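Local atomic coordinates of long form salivary protein D7L1 (Aedes aegypti, PDB entry 3DYE), a protein that modulates blood feeding of female mosquitoes by binding and sequestering host mediators such as biogenic amines and leukotrienes. Residues Gln74-Ala79 / Leu127-Lys132; Asn159-Ala164 / Lys187-Cys192; Arg213-Val218 / Lys261-Tyr266. All coordinates share one frame; numbering follows the deposited sequence.

Interaction 1 (Gln74-Ala79 / Leu127-Lys132)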
loop_
_atom_site.group_PDB
_atom_site.type_symbol
_atom_site.label_atom_id
_atom_site.label_comp_id
_atom_site.label_asym_id
_atom_site.label_seq_id
_atom_site.Cartn_x
_atom_site.Cartn_y
_atom_site.Cartn_z
ATOM N N GLN A 74 -10.690 17.968 -2.485
ATOM C CA GLN A 74 -11.427 18.584 -1.384
ATOM C C GLN A 74 -11.514 17.651 -0.176
ATOM O O GLN A 74 -11.391 18.106 0.963
ATOM C CB GLN A 74 -12.799 19.084 -1.836
ATOM C CG GLN A 74 -12.749 20.126 -2.977
ATOM C CD GLN A 74 -12.283 21.547 -2.584
ATOM O OE1 GLN A 74 -11.837 21.824 -1.456
ATOM N NE2 GLN A 74 -12.387 22.458 -3.547
ATOM N N GLU A 75 -11.689 16.349 -0.420
ATOM C CA GLU A 75 -11.696 15.364 0.676
ATOM C C GLU A 75 -10.357 15.339 1.416
ATOM O O GLU A 75 -10.314 15.311 2.648
ATOM C CB GLU A 75 -12.058 13.966 0.166
ATOM C CG GLU A 75 -13.554 13.748 -0.033
ATOM C CD GLU A 75 -14.349 13.832 1.269
ATOM O OE1 GLU A 75 -14.063 13.064 2.219
ATOM O OE2 GLU A 75 -15.266 14.670 1.339
ATOM N N GLN A 76 -9.267 15.379 0.661
ATOM C CA GLN A 76 -7.930 15.431 1.245
ATOM C C GLN A 76 -7.708 16.686 2.101
ATOM O O GLN A 76 -7.127 16.619 3.189
ATOM C CB GLN A 76 -6.874 15.330 0.143
ATOM C CG GLN A 76 -5.470 15.053 0.661
ATOM C CD GLN A 76 -5.299 13.627 1.169
ATOM O OE1 GLN A 76 -6.189 12.784 1.016
ATOM N NE2 GLN A 76 -4.140 13.349 1.754
ATOM N N PHE A 77 -8.185 17.828 1.613
ATOM C CA PHE A 77 -8.016 19.086 2.332
ATOM C C PHE A 77 -8.856 19.106 3.603
ATOM O O PHE A 77 -8.414 19.614 4.639
ATOM C CB PHE A 77 -8.361 20.266 1.421
ATOM C CG PHE A 77 -8.106 21.618 2.039
ATOM C CD1 PHE A 77 -6.955 21.861 2.792
ATOM C CD2 PHE A 77 -9.008 22.656 1.839
ATOM C CE1 PHE A 77 -6.727 23.123 3.360
ATOM C CE2 PHE A 77 -8.788 23.917 2.399
ATOM C CZ PHE A 77 -7.647 24.148 3.157
ATOM N N LYS A 78 -10.065 18.552 3.511
ATOM C CA LYS A 78 -10.961 18.397 4.659
ATOM C C LYS A 78 -10.282 17.606 5.781
ATOM O O LYS A 78 -10.337 17.998 6.947
ATOM C CB LYS A 78 -12.263 17.721 4.213
ATOM C CG LYS A 78 -13.204 17.314 5.333
ATOM C CD LYS A 78 -14.575 16.942 4.796
ATOM C CE LYS A 78 -15.418 16.282 5.877
ATOM N NZ LYS A 78 -16.869 16.291 5.548
ATOM N N ALA A 79 -9.609 16.516 5.412
ATOM C CA ALA A 79 -8.928 15.664 6.389
ATOM C C ALA A 79 -7.661 16.315 6.946
ATOM O O ALA A 79 -7.291 16.065 8.093
ATOM C CB ALA A 79 -8.600 14.307 5.776
ATOM N N LEU A 127 -0.575 18.647 0.023
ATOM C CA LEU A 127 -1.833 17.958 0.333
ATOM C C LEU A 127 -1.717 16.438 0.410
ATOM O O LEU A 127 -2.359 15.795 1.253
ATOM C CB LEU A 127 -2.896 18.296 -0.713
ATOM C CG LEU A 127 -3.871 19.440 -0.470
ATOM C CD1 LEU A 127 -4.883 19.461 -1.606
ATOM C CD2 LEU A 127 -4.590 19.278 0.869
ATOM N N PHE A 128 -0.933 15.864 -0.494
ATOM C CA PHE A 128 -0.873 14.413 -0.631
ATOM C C PHE A 128 0.383 13.793 -0.021
ATOM O O PHE A 128 0.847 12.727 -0.440
ATOM C CB PHE A 128 -1.108 14.002 -2.094
ATOM C CG PHE A 128 -2.541 14.154 -2.519
ATOM C CD1 PHE A 128 -3.472 13.169 -2.217
ATOM C CD2 PHE A 128 -2.970 15.297 -3.187
ATOM C CE1 PHE A 128 -4.822 13.310 -2.581
ATOM C CE2 PHE A 128 -4.314 15.443 -3.562
ATOM C CZ PHE A 128 -5.235 14.446 -3.257
ATOM N N HIS A 129 0.896 14.469 1.004
ATOM C CA HIS A 129 1.962 13.936 1.863
ATOM C C HIS A 129 3.279 13.726 1.117
ATOM O O HIS A 129 4.008 12.757 1.365
ATOM C CB HIS A 129 1.496 12.664 2.597
ATOM C CG HIS A 129 0.213 12.843 3.354
ATOM N ND1 HIS A 129 0.064 13.784 4.350
ATOM C CD2 HIS A 129 -0.971 12.186 3.278
ATOM C CE1 HIS A 129 -1.163 13.716 4.838
ATOM N NE2 HIS A 129 -1.813 12.756 4.205
ATOM N N GLY A 130 3.579 14.656 0.214
ATOM C CA GLY A 130 4.853 14.649 -0.513
ATOM C C GLY A 130 5.865 15.652 0.011
ATOM O O GLY A 130 7.027 15.664 -0.430
ATOM N N ASN A 131 5.426 16.516 0.924
ATOM C CA ASN A 131 6.314 17.478 1.571
ATOM C C ASN A 131 7.005 16.806 2.757
ATOM O O ASN A 131 6.366 16.502 3.764
ATOM C CB ASN A 131 5.536 18.723 2.010
ATOM C CG ASN A 131 6.434 19.827 2.565
ATOM O OD1 ASN A 131 7.376 19.568 3.322
ATOM N ND2 ASN A 131 6.122 21.069 2.215
ATOM N N LYS A 132 8.313 16.585 2.627
ATOM C CA LYS A 132 9.084 15.825 3.613
ATOM C C LYS A 132 8.998 16.409 5.023
ATOM O O LYS A 132 8.833 15.671 5.993
ATOM C CB LYS A 132 10.548 15.702 3.182
ATOM C CG LYS A 132 10.759 14.899 1.897
ATOM C CD LYS A 132 12.245 14.634 1.635
ATOM C CE LYS A 132 12.980 15.895 1.213
ATOM N NZ LYS A 132 14.393 15.876 1.685
#
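The lipid-binding N-terminal domain of this two-domain odorant-binding-protein relative has a turn, just after helix 121-127, where the side chain of Gln76 on helix 71-79 meets Leu127, Phe128 and His129. Gln76 carries most of the contact. Its CG stands anti to the backbone N (chi1 -167°) and the chain then bends at chi2, which lays the amide nearly flat over one face of the Phe128 ring, the two planes 16° apart. CG itself lies 4.0 Å from the centroid of that ring, a CH-pi contact, and CB reaches Phe128 CZ at 3.9 Å. From this bed the NE2 of Gln76 donates to the carbonyl O of Leu127 over 3.1 Å, the hydrogen bond departing from linearity (N-H...O 155°) and entering tilted from the carbonyl plane. The same NE2 is also hydrogen-bonded to Phe4 O, so two backbone carbonyls grip one buried amide nitrogen and fix the rotation of the group. The ring of His129, turned steeply to the amide, comes up beside its nitrogen, with its own NE2 3.4 Å from Gln76 NE2. One residue on in the helix, Phe77 meets Leu127, whose CD2 sits 3.7 Å from Phe77 CA and 3.9 Å from Phe77 CB, while Val89 of helix 86-97 touches both side chains. Phe128 also leans on Trp37, which binds leukotriene E4, as does Gly130 two residues along the turn. A glutamine amide thus ties a helix to an inter-helix turn in the mainly helical PBP/GOBP fold, at the border of its lipid pocket.

Interaction 2 (Asn159-Ala164 / Lys187-Cys192). With LNR (L-norepinephrine), chain F.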
loop_
_atom_site.group_PDB
_atom_site.type_symbol
_atom_site.label_atom_id
_atom_site.label_comp_id
_atom_site.label_asym_id
_atom_site.label_seq_id
_atom_site.Cartn_x
_atom_site.Cartn_y
_atom_site.Cartn_z
ATOM N N ASN A 159 2.486 -4.566 17.812
ATOM C CA ASN A 159 2.695 -3.631 18.930
ATOM C C ASN A 159 1.403 -2.973 19.395
ATOM O O ASN A 159 1.234 -2.681 20.577
ATOM C CB ASN A 159 3.720 -2.561 18.557
ATOM C CG ASN A 159 5.122 -3.114 18.417
ATOM O OD1 ASN A 159 5.394 -4.273 18.752
ATOM N ND2 ASN A 159 6.029 -2.284 17.906
ATOM N N LYS A 160 0.494 -2.754 18.452
ATOM C CA LYS A 160 -0.789 -2.150 18.734
ATOM C C LYS A 160 -1.675 -3.085 19.570
ATOM O O LYS A 160 -2.329 -2.645 20.518
ATOM C CB LYS A 160 -1.469 -1.760 17.414
ATOM C CG LYS A 160 -2.802 -1.062 17.568
ATOM C CD LYS A 160 -3.347 -0.595 16.229
ATOM C CE LYS A 160 -4.741 -0.012 16.419
ATOM N NZ LYS A 160 -5.294 0.504 15.135
ATOM N N TYR A 161 -1.673 -4.374 19.231
ATOM C CA TYR A 161 -2.621 -5.318 19.832
ATOM C C TYR A 161 -2.034 -6.237 20.890
ATOM O O TYR A 161 -2.755 -6.730 21.762
ATOM C CB TYR A 161 -3.333 -6.117 18.738
ATOM C CG TYR A 161 -4.190 -5.228 17.874
ATOM C CD1 TYR A 161 -5.443 -4.803 18.311
ATOM C CD2 TYR A 161 -3.736 -4.785 16.634
ATOM C CE1 TYR A 161 -6.232 -3.967 17.531
ATOM C CE2 TYR A 161 -4.517 -3.949 15.840
ATOM C CZ TYR A 161 -5.766 -3.545 16.300
ATOM O OH TYR A 161 -6.542 -2.719 15.524
ATOM N N TYR A 162 -0.726 -6.455 20.813
ATOM C CA TYR A 162 -0.007 -7.251 21.798
ATOM C C TYR A 162 1.214 -6.452 22.264
ATOM O O TYR A 162 2.348 -6.799 21.936
ATOM C CB TYR A 162 0.386 -8.601 21.191
ATOM C CG TYR A 162 -0.804 -9.351 20.642
ATOM C CD1 TYR A 162 -1.510 -10.254 21.439
ATOM C CD2 TYR A 162 -1.240 -9.143 19.329
ATOM C CE1 TYR A 162 -2.611 -10.940 20.937
ATOM C CE2 TYR A 162 -2.346 -9.821 18.824
ATOM C CZ TYR A 162 -3.021 -10.711 19.636
ATOM O OH TYR A 162 -4.110 -11.379 19.142
ATOM N N PRO A 163 0.977 -5.371 23.026
ATOM C CA PRO A 163 2.026 -4.399 23.339
ATOM C C PRO A 163 3.144 -4.966 24.200
ATOM O O PRO A 163 2.902 -5.784 25.092
ATOM C CB PRO A 163 1.280 -3.301 24.107
ATOM C CG PRO A 163 -0.171 -3.553 23.873
ATOM C CD PRO A 163 -0.305 -5.010 23.657
ATOM N N ALA A 164 4.368 -4.529 23.920
ATOM C CA ALA A 164 5.512 -4.880 24.751
ATOM C C ALA A 164 5.271 -4.436 26.195
ATOM O O ALA A 164 4.684 -3.376 26.444
ATOM C CB ALA A 164 6.786 -4.251 24.187
ATOM N N LYS A 187 -8.752 -11.330 15.990
ATOM C CA LYS A 187 -9.479 -10.976 14.771
ATOM C C LYS A 187 -9.195 -9.524 14.370
ATOM O O LYS A 187 -9.036 -9.222 13.187
ATOM C CB LYS A 187 -10.985 -11.234 14.937
ATOM C CG LYS A 187 -11.344 -12.732 15.037
ATOM C CD LYS A 187 -12.844 -12.982 15.208
ATOM C CE LYS A 187 -13.126 -14.477 15.377
ATOM N NZ LYS A 187 -14.584 -14.779 15.566
ATOM N N GLU A 188 -9.108 -8.643 15.366
ATOM C CA GLU A 188 -8.768 -7.233 15.155
ATOM C C GLU A 188 -7.353 -7.085 14.637
ATOM O O GLU A 188 -7.104 -6.317 13.712
ATOM C CB GLU A 188 -8.907 -6.441 16.456
ATOM C CG GLU A 188 -10.336 -6.324 16.975
ATOM C CD GLU A 188 -10.471 -5.300 18.091
ATOM O OE1 GLU A 188 -9.800 -4.248 18.008
ATOM O OE2 GLU A 188 -11.255 -5.541 19.041
ATOM N N HIS A 189 -6.429 -7.814 15.253
ATOM C CA HIS A 189 -5.034 -7.813 14.835
ATOM C C HIS A 189 -4.899 -8.290 13.384
ATOM O O HIS A 189 -4.203 -7.677 12.579
ATOM C CB HIS A 189 -4.204 -8.694 15.771
ATOM C CG HIS A 189 -2.834 -9.000 15.249
ATOM N ND1 HIS A 189 -1.818 -8.068 15.235
ATOM C CD2 HIS A 189 -2.320 -10.126 14.701
ATOM C CE1 HIS A 189 -0.736 -8.609 14.708
ATOM N NE2 HIS A 189 -1.015 -9.856 14.370
ATOM N N THR A 190 -5.578 -9.385 13.059
ATOM C CA THR A 190 -5.509 -9.955 11.723
ATOM C C THR A 190 -6.123 -9.003 10.691
ATOM O O THR A 190 -5.641 -8.909 9.561
ATOM C CB THR A 190 -6.139 -11.364 11.692
ATOM O OG1 THR A 190 -5.418 -12.204 12.605
ATOM C CG2 THR A 190 -6.051 -11.967 10.308
ATOM N N ASP A 191 -7.162 -8.280 11.096
ATOM C CA ASP A 191 -7.718 -7.213 10.269
ATOM C C ASP A 191 -6.686 -6.124 9.963
ATOM O O ASP A 191 -6.566 -5.672 8.817
ATOM C CB ASP A 191 -8.948 -6.603 10.933
ATOM C CG ASP A 191 -9.620 -5.583 10.051
ATOM O OD1 ASP A 191 -10.136 -5.976 8.985
ATOM O OD2 ASP A 191 -9.603 -4.390 10.411
ATOM N N CYS A 192 -5.941 -5.724 10.990
ATOM C CA CYS A 192 -4.862 -4.745 10.863
ATOM C C CYS A 192 -3.821 -5.216 9.857
ATOM O O CYS A 192 -3.401 -4.449 8.979
ATOM C CB CYS A 192 -4.215 -4.493 12.233
ATOM S SG CYS A 192 -2.859 -3.284 12.279
HETATM O OAC LNR F . 1.406 -10.953 13.510
HETATM C CAJ LNR F . 1.350 -11.962 12.601
HETATM C CAG LNR F . 2.518 -12.527 12.091
HETATM C CAI LNR F . 0.139 -12.461 12.162
HETATM O OAB LNR F . -1.044 -11.968 12.620
HETATM C CAE LNR F . 0.139 -13.496 11.235
HETATM C CAF LNR F . 1.245 -13.991 10.786
HETATM C CAK LNR F . 2.406 -13.560 11.159
HETATM C CAL LNR F . 3.601 -14.208 10.565
HETATM O OAD LNR F . 3.755 -15.493 11.163
HETATM C CAH LNR F . 4.876 -13.390 10.754
HETATM N NAA LNR F . 5.898 -13.851 9.831
HETATM O O HOH W 1 -7.888 -3.671 12.982
#
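Glu188 is the first residue of helix segment 187-192 to reach the end of helix 153-161, where it meets Tyr161. Glu188 OE1 stands 3.6 Å from Tyr161 CE1, with the carboxylate plane turned 80° from the ring, and Glu188 CB touches the same ring carbon. His189 follows, with its CA over a face of the Tyr161 ring, 4.1 Å from the centroid, in a CH-pi contact. CG of His189 is anti to the backbone N (chi1 167°), a setting that carries the imidazole past Tyr161 to Tyr162. There the rings form a T-shaped pair, Tyr162 giving its edge to the histidine face, with planes at 83° and Tyr162 CE2 3.7 Å from His189 CG. With Tyr161 at its edge and Tyr162 over one face, the imidazole presents NE2 to both catechol hydroxyls of norepinephrine: 2.8 Å to OAC, and 2.7 Å to OAB in a bent, weak bond. Glu158 also binds the ligand and touches His189. Asp191 joins through water: the molecule donates to Asp191 OD2 and to Glu188 O, and is 3.0 Å from Tyr161 OH. Last comes Cys192, whose CB lies 3.7 Å from Tyr161 CE2 while SG sits at the ring edge in a sulfur-aromatic contact. Its disulfide to Cys157 links helix 184-196 covalently to helix 153-161, while Tyr162 rests on Leu172 and Ile175 of the short helix 172-175.

Interaction 3 (Arg213-Val218 / Lys261-Tyr266). With LNR (L-norepinephrine), chain F.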
loop_
_atom_site.group_PDB
_atom_site.type_symbol
_atom_site.label_atom_id
_atom_site.label_comp_id
_atom_site.label_asym_id
_atom_site.label_seq_id
_atom_site.Cartn_x
_atom_site.Cartn_y
_atom_site.Cartn_z
ATOM N N ARG A 213 -0.033 -11.469 -6.252
ATOM C CA ARG A 213 1.192 -10.682 -6.410
ATOM C C ARG A 213 2.299 -11.236 -5.507
ATOM O O ARG A 213 3.432 -11.409 -5.944
ATOM C CB ARG A 213 0.921 -9.208 -6.079
ATOM C CG ARG A 213 1.997 -8.246 -6.558
ATOM C CD ARG A 213 1.722 -6.806 -6.122
ATOM N NE ARG A 213 2.544 -5.868 -6.893
ATOM C CZ ARG A 213 3.752 -5.445 -6.531
ATOM N NH1 ARG A 213 4.303 -5.862 -5.396
ATOM N NH2 ARG A 213 4.415 -4.594 -7.308
ATOM N N ASP A 214 1.950 -11.535 -4.258
ATOM C CA ASP A 214 2.934 -12.018 -3.285
ATOM C C ASP A 214 3.362 -13.463 -3.541
ATOM O O ASP A 214 4.533 -13.824 -3.348
ATOM C CB ASP A 214 2.424 -11.813 -1.857
ATOM C CG ASP A 214 2.548 -10.361 -1.390
ATOM O OD1 ASP A 214 3.203 -9.541 -2.081
ATOM O OD2 ASP A 214 1.988 -10.042 -0.324
ATOM N N PHE A 215 2.431 -14.279 -4.034
ATOM C CA PHE A 215 2.782 -15.634 -4.489
ATOM C C PHE A 215 3.782 -15.596 -5.643
ATOM O O PHE A 215 4.774 -16.324 -5.630
ATOM C CB PHE A 215 1.531 -16.411 -4.905
ATOM C CG PHE A 215 0.913 -17.209 -3.793
ATOM C CD1 PHE A 215 0.543 -16.595 -2.597
ATOM C CD2 PHE A 215 0.695 -18.579 -3.943
ATOM C CE1 PHE A 215 -0.029 -17.342 -1.561
ATOM C CE2 PHE A 215 0.114 -19.334 -2.917
ATOM C CZ PHE A 215 -0.242 -18.714 -1.728
ATOM N N LYS A 216 3.523 -14.743 -6.632
ATOM C CA LYS A 216 4.430 -14.625 -7.771
ATOM C C LYS A 216 5.816 -14.149 -7.337
ATOM O O LYS A 216 6.828 -14.563 -7.907
ATOM C CB LYS A 216 3.849 -13.720 -8.859
ATOM C CG LYS A 216 2.573 -14.264 -9.528
ATOM C CD LYS A 216 2.636 -15.764 -9.875
ATOM C CE LYS A 216 3.340 -16.049 -11.194
ATOM N NZ LYS A 216 3.182 -17.476 -11.618
ATOM N N LEU A 217 5.853 -13.298 -6.310
ATOM C CA LEU A 217 7.117 -12.764 -5.804
ATOM C C LEU A 217 7.986 -13.809 -5.104
ATOM O O LEU A 217 9.198 -13.634 -4.997
ATOM C CB LEU A 217 6.881 -11.539 -4.914
ATOM C CG LEU A 217 6.665 -10.249 -5.722
ATOM C CD1 LEU A 217 5.957 -9.190 -4.891
ATOM C CD2 LEU A 217 7.982 -9.724 -6.308
ATOM N N VAL A 218 7.363 -14.889 -4.638
ATOM C CA VAL A 218 8.104 -16.046 -4.131
ATOM C C VAL A 218 8.091 -17.215 -5.120
ATOM O O VAL A 218 8.261 -18.373 -4.739
ATOM C CB VAL A 218 7.649 -16.468 -2.705
ATOM C CG1 VAL A 218 7.911 -15.339 -1.728
ATOM C CG2 VAL A 218 6.180 -16.872 -2.684
ATOM N N LYS A 261 2.465 -19.210 3.657
ATOM C CA LYS A 261 3.415 -18.806 4.696
ATOM C C LYS A 261 4.704 -18.245 4.087
ATOM O O LYS A 261 5.261 -17.265 4.582
ATOM C CB LYS A 261 3.703 -19.978 5.645
ATOM C CG LYS A 261 2.492 -20.368 6.511
ATOM C CD LYS A 261 2.751 -21.648 7.289
ATOM C CE LYS A 261 1.473 -22.191 7.919
ATOM N NZ LYS A 261 1.782 -23.298 8.868
ATOM N N GLU A 262 5.177 -18.861 3.008
ATOM C CA GLU A 262 6.366 -18.357 2.320
ATOM C C GLU A 262 6.135 -16.948 1.741
ATOM O O GLU A 262 6.981 -16.048 1.897
ATOM C CB GLU A 262 6.799 -19.319 1.218
ATOM C CG GLU A 262 8.130 -18.932 0.571
ATOM C CD GLU A 262 8.695 -20.006 -0.335
ATOM O OE1 GLU A 262 8.116 -21.110 -0.390
ATOM O OE2 GLU A 262 9.732 -19.742 -0.989
ATOM N N ALA A 263 4.986 -16.768 1.083
ATOM C CA ALA A 263 4.640 -15.491 0.456
ATOM C C ALA A 263 4.446 -14.389 1.511
ATOM O O ALA A 263 4.881 -13.241 1.327
ATOM C CB ALA A 263 3.374 -15.651 -0.407
ATOM N N PHE A 264 3.789 -14.761 2.609
ATOM C CA PHE A 264 3.438 -13.843 3.706
ATOM C C PHE A 264 4.715 -13.408 4.430
ATOM O O PHE A 264 4.876 -12.229 4.759
ATOM C CB PHE A 264 2.484 -14.569 4.665
ATOM C CG PHE A 264 1.472 -13.681 5.365
ATOM C CD1 PHE A 264 0.558 -12.911 4.645
ATOM C CD2 PHE A 264 1.393 -13.678 6.757
ATOM C CE1 PHE A 264 -0.400 -12.127 5.303
ATOM C CE2 PHE A 264 0.433 -12.904 7.422
ATOM C CZ PHE A 264 -0.460 -12.125 6.689
ATOM N N ASP A 265 5.622 -14.362 4.665
ATOM C CA ASP A 265 6.935 -14.070 5.266
ATOM C C ASP A 265 7.745 -13.067 4.438
ATOM O O ASP A 265 8.318 -12.122 4.982
ATOM C CB ASP A 265 7.761 -15.353 5.469
ATOM C CG ASP A 265 7.301 -16.180 6.670
ATOM O OD1 ASP A 265 6.427 -15.733 7.450
ATOM O OD2 ASP A 265 7.829 -17.300 6.838
ATOM N N TYR A 266 7.774 -13.261 3.120
ATOM C CA TYR A 266 8.486 -12.334 2.237
ATOM C C TYR A 266 7.805 -10.967 2.246
ATOM O O TYR A 266 8.481 -9.939 2.272
ATOM C CB TYR A 266 8.581 -12.882 0.806
ATOM C CG TYR A 266 9.530 -12.127 -0.126
ATOM C CD1 TYR A 266 10.719 -11.560 0.345
ATOM C CD2 TYR A 266 9.250 -12.013 -1.493
ATOM C CE1 TYR A 266 11.604 -10.886 -0.526
ATOM C CE2 TYR A 266 10.130 -11.349 -2.373
ATOM C CZ TYR A 266 11.297 -10.786 -1.882
ATOM O OH TYR A 266 12.148 -10.129 -2.751
HETATM O OAC LNR F . 1.406 -10.953 13.510
HETATM C CAJ LNR F . 1.350 -11.962 12.601
HETATM C CAG LNR F . 2.518 -12.527 12.091
HETATM C CAI LNR F . 0.139 -12.461 12.162
HETATM O OAB LNR F . -1.044 -11.968 12.620
HETATM C CAE LNR F . 0.139 -13.496 11.235
HETATM C CAF LNR F . 1.245 -13.991 10.786
HETATM C CAK LNR F . 2.406 -13.560 11.159
HETATM C CAL LNR F . 3.601 -14.208 10.565
HETATM O OAD LNR F . 3.755 -15.493 11.163
HETATM C CAH LNR F . 4.876 -13.390 10.754
HETATM N NAA LNR F . 5.898 -13.851 9.831
HETATM O O HOH W 2 5.850 -12.343 -1.263
HETATM O O HOH W 3 10.185 -20.438 -3.621
#
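Val218, just past helix 208-217, fits against one side of helix 257-271, touching Glu262, Ala263 and Tyr266. Its CB lies 4.1 Å from Glu262 CG. The two methyls then part: CG1, anti to the carbonyl carbon (chi1 -62°), turns to Tyr266 and lies 3.6 Å from both CB and CD2 of that residue, whereas CG2 goes to Ala263, 3.8 Å from its CB. Valine and tyrosine run alongside each other, heading opposite ways. The adjoining Leu217 places its CB 4.1 Å from Tyr266 CE2, and its carbonyl O is nearer still to that carbon. This is a near-perpendicular helix crossing in the all-helical C-terminal domain, which binds amines; the axes of helix segments 213-217 and 261-266 approach to 8.4 Å, at 93°. The closest CA atoms are those of Phe215 and Ala263, where the small alanine lets the backbones approach, its CB meeting Phe215 CD1 at 3.7 Å and the carbonyl O of Asp214. Two waters bridge the segments: one donates to Asp214 O and Ala263 O, the other to Val218 O and Glu262 OE2, a carboxylate oxygen also hydrogen-bonded to Tyr284 OH. The carboxylate of Asp214 is held separately, by Arg267, Arg270 and Tyr199. Helix 257-271 also reaches norepinephrine, through Phe264, whose CE2 is 3.6 Å from ligand CAF, and Asp265, whose OD1 accepts a weak bond from the ligand amine and a second bond from Tyr178.

From the N terminus the three contacts come in series, none nested in or crossing another. Interaction 1 closes a mostly helical excursion of 47 residues, bringing helix 71-79 to the turn that precedes helix 132-142, in the lipid-binding half. Interaction 2 then closes a shorter loop of 22 residues between helices 153-161 and 184-196. Interaction 3 closes 42 residues between its segments, joining helices 208-217 and 257-271. Interactions 2 and 3 have centres about 21 Å apart and share no atoms, yet both reach norepinephrine, one at the catechol hydroxyls, the other at the amine and the ring. Interaction 1 lies across the chain's centre from interaction 3, their centres about 32 Å apart, in keeping with two independent pockets.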